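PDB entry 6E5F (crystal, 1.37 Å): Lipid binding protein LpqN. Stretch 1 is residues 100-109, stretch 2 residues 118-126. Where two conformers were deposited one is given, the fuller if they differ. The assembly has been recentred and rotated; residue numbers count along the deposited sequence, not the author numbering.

Stretch 1 100-109: SRAPYGGIVY
Stretch 2 (118-126) PPTIVAILS

Antiparallel pairing of residues 100-109 and 118-126 in the lipid binding protein LpqN. Strand 106-109 lies against strand 120-126 with an axial approach of 4.7 Å and 173° between their N-to-C directions. Before the first strand, A102 to G105 form a type I turn (phi/psi of P103 -56/-40, of Y104 -110/31), closed by G105 N to A102 O at 2.9 Å. G105 then takes positive phi (78/-171), G106 is almost fully extended (174/-166), and I107 and V108 have ordinary strand values (-138/148 and -130/143). T120 to S126 stay extended, with phi from -109° (A123) to -142° (T120) and psi from 117° (I121) to 151° (S126).

The register pairs G106 with V122 and V108 with T120 as non-hydrogen-bonded pairs, flanking the hydrogen-bonded pair I107 and I121. That central pair is joined twice, I107 N to I121 O at 2.8 Å and I121 N to I107 O at 2.9 Å. Toward the turn, A123 N donates to G105 O (2.9 Å) and Y104 N to A123 O (2.8 Å, a more bent 152°), so the ladder reaches into the turn itself. At the other end Y109 N donates to P119 O at 3.0 Å; P119, a proline, has no amide hydrogen to return. CA-H...O contacts supplement the ladder: T120 CA to I107 O at 3.4 Å and V108 CA to P119 O at 3.6 Å.

G106 sits close to its partner strand, its CA 3.2 Å from I121 O; a CB in ideal position would lie 2.6 Å from that oxygen, a clash.

V108 and T120 share a sheet face with V122. V108 (chi1 p) sets CG2 3.6 Å from P118 CG and 3.8 Å from T120 CG2 (chi1 p). V122 (chi1 t) instead reaches the turn segment, CG1 lying 4.0 Å from A102 CB and 3.9 Å from P103 CD. P103, ring C-gamma exo, also places CG 3.9 Å from I124 CG1 (chi1 m, chi2 152°).

I107 (p, t) and I121 (m, t) occupy the other face, I107 CG1 3.8 Å from I121 CB. Y104 (chi1 t, chi2 70°) covers L125 (t, p): L125 CB lies 3.9 Å from the centroid of the Y104 ring, 18° off its normal, a CH-pi contact, and L125 CD2 is 3.6 Å from Y104 CE1. A123 CB meets the ring edge and lies 3.9 Å from Y104 CB. Y109 (chi1 t, chi2 59°) brings CB to 4.0 Å from P119 CD, while the end of its side chain leads away.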

ATOM      1  N   SER A 100       1.034  10.407 -11.580  1.00 29.14           N
ATOM      2  CA  SER A 100       0.706   9.132 -12.208  0.81 33.99           C
ATOM      3  C   SER A 100       1.388   7.974 -11.492  1.00 35.63           C
ATOM      4  O   SER A 100       0.797   6.900 -11.326  1.00 36.22           O
ATOM      5  CB  SER A 100       1.124   9.153 -13.678  0.81 34.50           C
ATOM      6  OG  SER A 100       0.355  10.083 -14.418  0.81 34.08           O
ATOM      7  N   ARG A 101       2.630   8.175 -11.058  1.00 29.35           N
ATOM      8  CA  ARG A 101       3.392   7.115 -10.405  1.00 29.23           C
ATOM      9  C   ARG A 101       3.190   7.054  -8.895  1.00 29.48           C
ATOM     10  O   ARG A 101       3.588   6.061  -8.277  1.00 30.61           O
ATOM     11  CB  ARG A 101       4.883   7.265 -10.721  1.00 39.24           C
ATOM     12  CG  ARG A 101       5.208   7.046 -12.188  1.00 48.51           C
ATOM     13  CD  ARG A 101       6.633   6.565 -12.387  1.00 66.57           C
ATOM     14  NE  ARG A 101       6.827   6.033 -13.732  1.00 85.27           N
ATOM     15  CZ  ARG A 101       7.107   6.770 -14.803  1.00 98.03           C
ATOM     16  NH1 ARG A 101       7.230   8.087 -14.701  1.00 96.42           N
ATOM     17  NH2 ARG A 101       7.261   6.186 -15.982  1.00104.18           N
ATOM     18  N   ALA A 102       2.596   8.081  -8.289  1.00 27.74           N
ATOM     19  CA  ALA A 102       2.275   8.082  -6.859  1.00 23.81           C
ATOM     20  C   ALA A 102       0.867   8.643  -6.716  1.00 23.24           C
ATOM     21  O   ALA A 102       0.676   9.815  -6.372  1.00 24.07           O
ATOM     22  CB  ALA A 102       3.281   8.921  -6.066  1.00 28.72           C
ATOM     23  N   PRO A 103      -0.157   7.821  -6.978  1.00 25.34           N
ATOM     24  CA  PRO A 103      -1.524   8.359  -7.094  1.00 26.20           C
ATOM     25  C   PRO A 103      -1.999   9.131  -5.878  1.00 22.70           C
ATOM     26  O   PRO A 103      -2.668  10.164  -6.037  1.00 26.56           O
ATOM     27  CB  PRO A 103      -2.365   7.100  -7.359  1.00 30.53           C
ATOM     28  CG  PRO A 103      -1.415   6.148  -7.994  1.00 32.68           C
ATOM     29  CD  PRO A 103      -0.098   6.392  -7.325  1.00 27.36           C
ATOM     30  N   TYR A 104      -1.689   8.670  -4.672  1.00 21.64           N
ATOM     31  CA  TYR A 104      -2.035   9.373  -3.443  1.00 21.73           C
ATOM     32  C   TYR A 104      -0.797   9.943  -2.760  1.00 21.78           C
ATOM     33  O   TYR A 104      -0.749  10.060  -1.534  1.00 23.35           O
ATOM     34  CB  TYR A 104      -2.821   8.461  -2.507  1.00 19.53           C
ATOM     35  CG  TYR A 104      -3.647   9.162  -1.458  1.00 20.83           C
ATOM     36  CD1 TYR A 104      -4.787   9.887  -1.802  1.00 21.47           C
ATOM     37  CD2 TYR A 104      -3.311   9.080  -0.115  1.00 21.99           C
ATOM     38  CE1 TYR A 104      -5.555  10.511  -0.836  1.00 22.98           C
ATOM     39  CE2 TYR A 104      -4.077   9.700   0.859  1.00 22.62           C
ATOM     40  CZ  TYR A 104      -5.195  10.419   0.491  1.00 23.28           C
ATOM     41  OH  TYR A 104      -5.960  11.041   1.455  1.00 29.08           O
ATOM     42  N   GLY A 105       0.213  10.304  -3.549  1.00 23.07           N
ATOM     43  CA  GLY A 105       1.471  10.745  -2.995  1.00 21.72           C
ATOM     44  C   GLY A 105       2.320   9.582  -2.523  1.00 21.87           C
ATOM     45  O   GLY A 105       2.032   8.409  -2.764  1.00 20.70           O
ATOM     46  N   GLY A 106       3.402   9.937  -1.842  1.00 28.02           N
ATOM     47  CA  GLY A 106       4.316   8.936  -1.334  1.00 28.42           C
ATOM     48  C   GLY A 106       5.540   9.597  -0.739  1.00 28.29           C
ATOM     49  O   GLY A 106       5.562  10.803  -0.488  1.00 32.36           O
ATOM     50  N   ILE A 107       6.557   8.770  -0.505  1.00 28.45           N
ATOM     51  CA  ILE A 107       7.837   9.239  -0.000  1.00 28.27           C
ATOM     52  C   ILE A 107       8.939   8.507  -0.746  1.00 28.79           C
ATOM     53  O   ILE A 107       8.780   7.346  -1.142  1.00 27.24           O
ATOM     54  CB  ILE A 107       7.974   9.037   1.525  1.00 29.93           C
ATOM     55  CG1 ILE A 107       7.688   7.582   1.900  1.00 26.03           C
ATOM     56  CG2 ILE A 107       7.042   9.980   2.269  1.00 29.98           C
ATOM     57  CD1 ILE A 107       7.945   7.260   3.361  1.00 28.67           C
ATOM     58  N   VAL A 108      10.060   9.195  -0.936  1.00 31.01           N
ATOM     59  CA  VAL A 108      11.243   8.630  -1.569  1.00 27.70           C
ATOM     60  C   VAL A 108      12.442   8.918  -0.678  1.00 33.30           C
ATOM     61  O   VAL A 108      12.525   9.982  -0.054  1.00 36.05           O
ATOM     62  CB  VAL A 108      11.455   9.188  -2.991  1.00 33.13           C
ATOM     63  CG1 VAL A 108      11.610  10.703  -2.966  1.00 37.95           C
ATOM     64  CG2 VAL A 108      12.667   8.543  -3.641  1.00 38.86           C
ATOM     65  N   TYR A 109      13.363   7.961  -0.603  1.00 32.00           N
ATOM     66  CA  TYR A 109      14.555   8.104   0.222  1.00 33.80           C
ATOM     67  C   TYR A 109      15.557   9.019  -0.473  1.00 34.04           C
ATOM     68  O   TYR A 109      15.830   8.862  -1.668  1.00 36.23           O
ATOM     69  CB  TYR A 109      15.170   6.726   0.462  1.00 33.91           C
ATOM     70  CG  TYR A 109      16.281   6.700   1.486  1.00 34.35           C
ATOM     71  CD1 TYR A 109      16.058   7.116   2.790  1.00 44.85           C
ATOM     72  CD2 TYR A 109      17.547   6.235   1.154  1.00 34.51           C
ATOM     73  CE1 TYR A 109      17.068   7.088   3.732  1.00 43.31           C
ATOM     74  CE2 TYR A 109      18.562   6.199   2.089  1.00 42.03           C
ATOM     75  CZ  TYR A 109      18.316   6.626   3.377  1.00 45.88           C
ATOM     76  OH  TYR A 109      19.324   6.594   4.314  1.00 52.40           O
ATOM     77  N   PRO A 118      15.693   4.572  -6.332  1.00 33.09           N
ATOM     78  CA  PRO A 118      15.713   4.825  -4.889  1.00 34.45           C
ATOM     79  C   PRO A 118      14.610   4.060  -4.181  1.00 30.37           C
ATOM     80  O   PRO A 118      13.563   3.763  -4.777  1.00 30.97           O
ATOM     81  CB  PRO A 118      15.453   6.336  -4.807  1.00 34.68           C
ATOM     82  CG  PRO A 118      14.570   6.606  -5.987  1.00 38.36           C
ATOM     83  CD  PRO A 118      15.063   5.679  -7.080  1.00 36.21           C
ATOM     84  N   PRO A 119      14.794   3.735  -2.900  1.00 29.54           N
ATOM     85  CA  PRO A 119      13.681   3.180  -2.122  1.00 27.44           C
ATOM     86  C   PRO A 119      12.512   4.154  -2.098  1.00 26.27           C
ATOM     87  O   PRO A 119      12.691   5.364  -1.940  1.00 28.24           O
ATOM     88  CB  PRO A 119      14.278   2.997  -0.723  1.00 29.95           C
ATOM     89  CG  PRO A 119      15.747   2.917  -0.939  1.00 31.71           C
ATOM     90  CD  PRO A 119      16.039   3.804  -2.113  1.00 30.57           C
ATOM     91  N   THR A 120      11.307   3.610  -2.248  1.00 25.48           N
ATOM     92  CA  THR A 120      10.102   4.423  -2.277  1.00 24.96           C
ATOM     93  C   THR A 120       8.971   3.704  -1.560  1.00 25.37           C
ATOM     94  O   THR A 120       8.905   2.471  -1.533  1.00 24.31           O
ATOM     95  CB  THR A 120       9.635   4.705  -3.714  1.00 28.38           C
ATOM     96  OG1 THR A 120       9.284   3.470  -4.353  1.00 31.16           O
ATOM     97  CG2 THR A 120      10.717   5.406  -4.509  1.00 30.89           C
ATOM     98  N   ILE A 121       8.071   4.496  -0.984  1.00 24.83           N
ATOM     99  CA  ILE A 121       6.795   4.012  -0.474  1.00 22.20           C
ATOM    100  C   ILE A 121       5.718   4.907  -1.077  1.00 23.29           C
ATOM    101  O   ILE A 121       5.692   6.116  -0.821  1.00 26.43           O
ATOM    102  CB  ILE A 121       6.738   4.010   1.061  1.00 23.04           C
ATOM    103  CG1 ILE A 121       7.879   3.148   1.620  1.00 25.60           C
ATOM    104  CG2 ILE A 121       5.379   3.499   1.542  1.00 26.13           C
ATOM    105  CD1 ILE A 121       7.965   3.116   3.133  1.00 28.43           C
ATOM    106  N   VAL A 122       4.850   4.311  -1.882  1.00 22.70           N
ATOM    107  CA  VAL A 122       3.846   5.033  -2.655  0.83 24.36           C
ATOM    108  C   VAL A 122       2.470   4.660  -2.131  1.00 20.88           C
ATOM    109  O   VAL A 122       2.218   3.510  -1.768  1.00 19.91           O
ATOM    110  CB  VAL A 122       3.978   4.711  -4.156  0.83 26.99           C
ATOM    111  CG1 VAL A 122       2.737   5.120  -4.911  0.83 32.51           C
ATOM    112  CG2 VAL A 122       5.216   5.389  -4.727  0.83 27.69           C
ATOM    113  N   ALA A 123       1.583   5.651  -2.069  1.00 19.34           N
ATOM    114  CA  ALA A 123       0.238   5.457  -1.544  1.00 19.19           C
ATOM    115  C   ALA A 123      -0.781   5.522  -2.675  1.00 18.00           C
ATOM    116  O   ALA A 123      -0.615   6.269  -3.639  1.00 20.38           O
ATOM    117  CB  ALA A 123      -0.096   6.537  -0.508  1.00 20.12           C
ATOM    118  N   ILE A 124      -1.829   4.704  -2.543  1.00 18.60           N
ATOM    119  CA  ILE A 124      -2.981   4.736  -3.436  1.00 18.76           C
ATOM    120  C   ILE A 124      -4.221   4.683  -2.554  1.00 17.53           C
ATOM    121  O   ILE A 124      -4.265   3.911  -1.588  1.00 18.20           O
ATOM    122  CB  ILE A 124      -2.976   3.523  -4.389  1.00 23.60           C
ATOM    123  CG1 ILE A 124      -1.649   3.427  -5.147  1.00 26.72           C
ATOM    124  CG2 ILE A 124      -4.132   3.613  -5.364  1.00 27.21           C
ATOM    125  CD1 ILE A 124      -1.293   2.014  -5.551  1.00 43.02           C
ATOM    126  N   LEU A 125      -5.215   5.499  -2.861  1.00 17.79           N
ATOM    127  CA  LEU A 125      -6.474   5.489  -2.129  1.00 18.71           C
ATOM    128  C   LEU A 125      -7.614   5.326  -3.122  1.00 18.48           C
ATOM    129  O   LEU A 125      -7.701   6.069  -4.104  1.00 20.27           O
ATOM    130  CB  LEU A 125      -6.658   6.761  -1.307  1.00 18.80           C
ATOM    131  CG  LEU A 125      -7.895   6.796  -0.389  1.00 17.92           C
ATOM    132  CD1 LEU A 125      -7.852   5.656   0.627  1.00 19.28           C
ATOM    133  CD2 LEU A 125      -7.991   8.131   0.319  1.00 22.77           C
ATOM    134  N   SER A 126      -8.464   4.333  -2.873  1.00 19.17           N
ATOM    135  CA  SER A 126      -9.607   4.039  -3.718  0.78 20.82           C
ATOM    136  C   SER A 126     -10.871   4.070  -2.874  1.00 18.88           C
ATOM    137  O   SER A 126     -10.839   3.785  -1.671  1.00 19.54           O
ATOM    138  CB  SER A 126      -9.482   2.660  -4.370  0.78 22.56           C
ATOM    139  OG  SER A 126      -8.259   2.534  -5.076  0.78 29.06           O
TER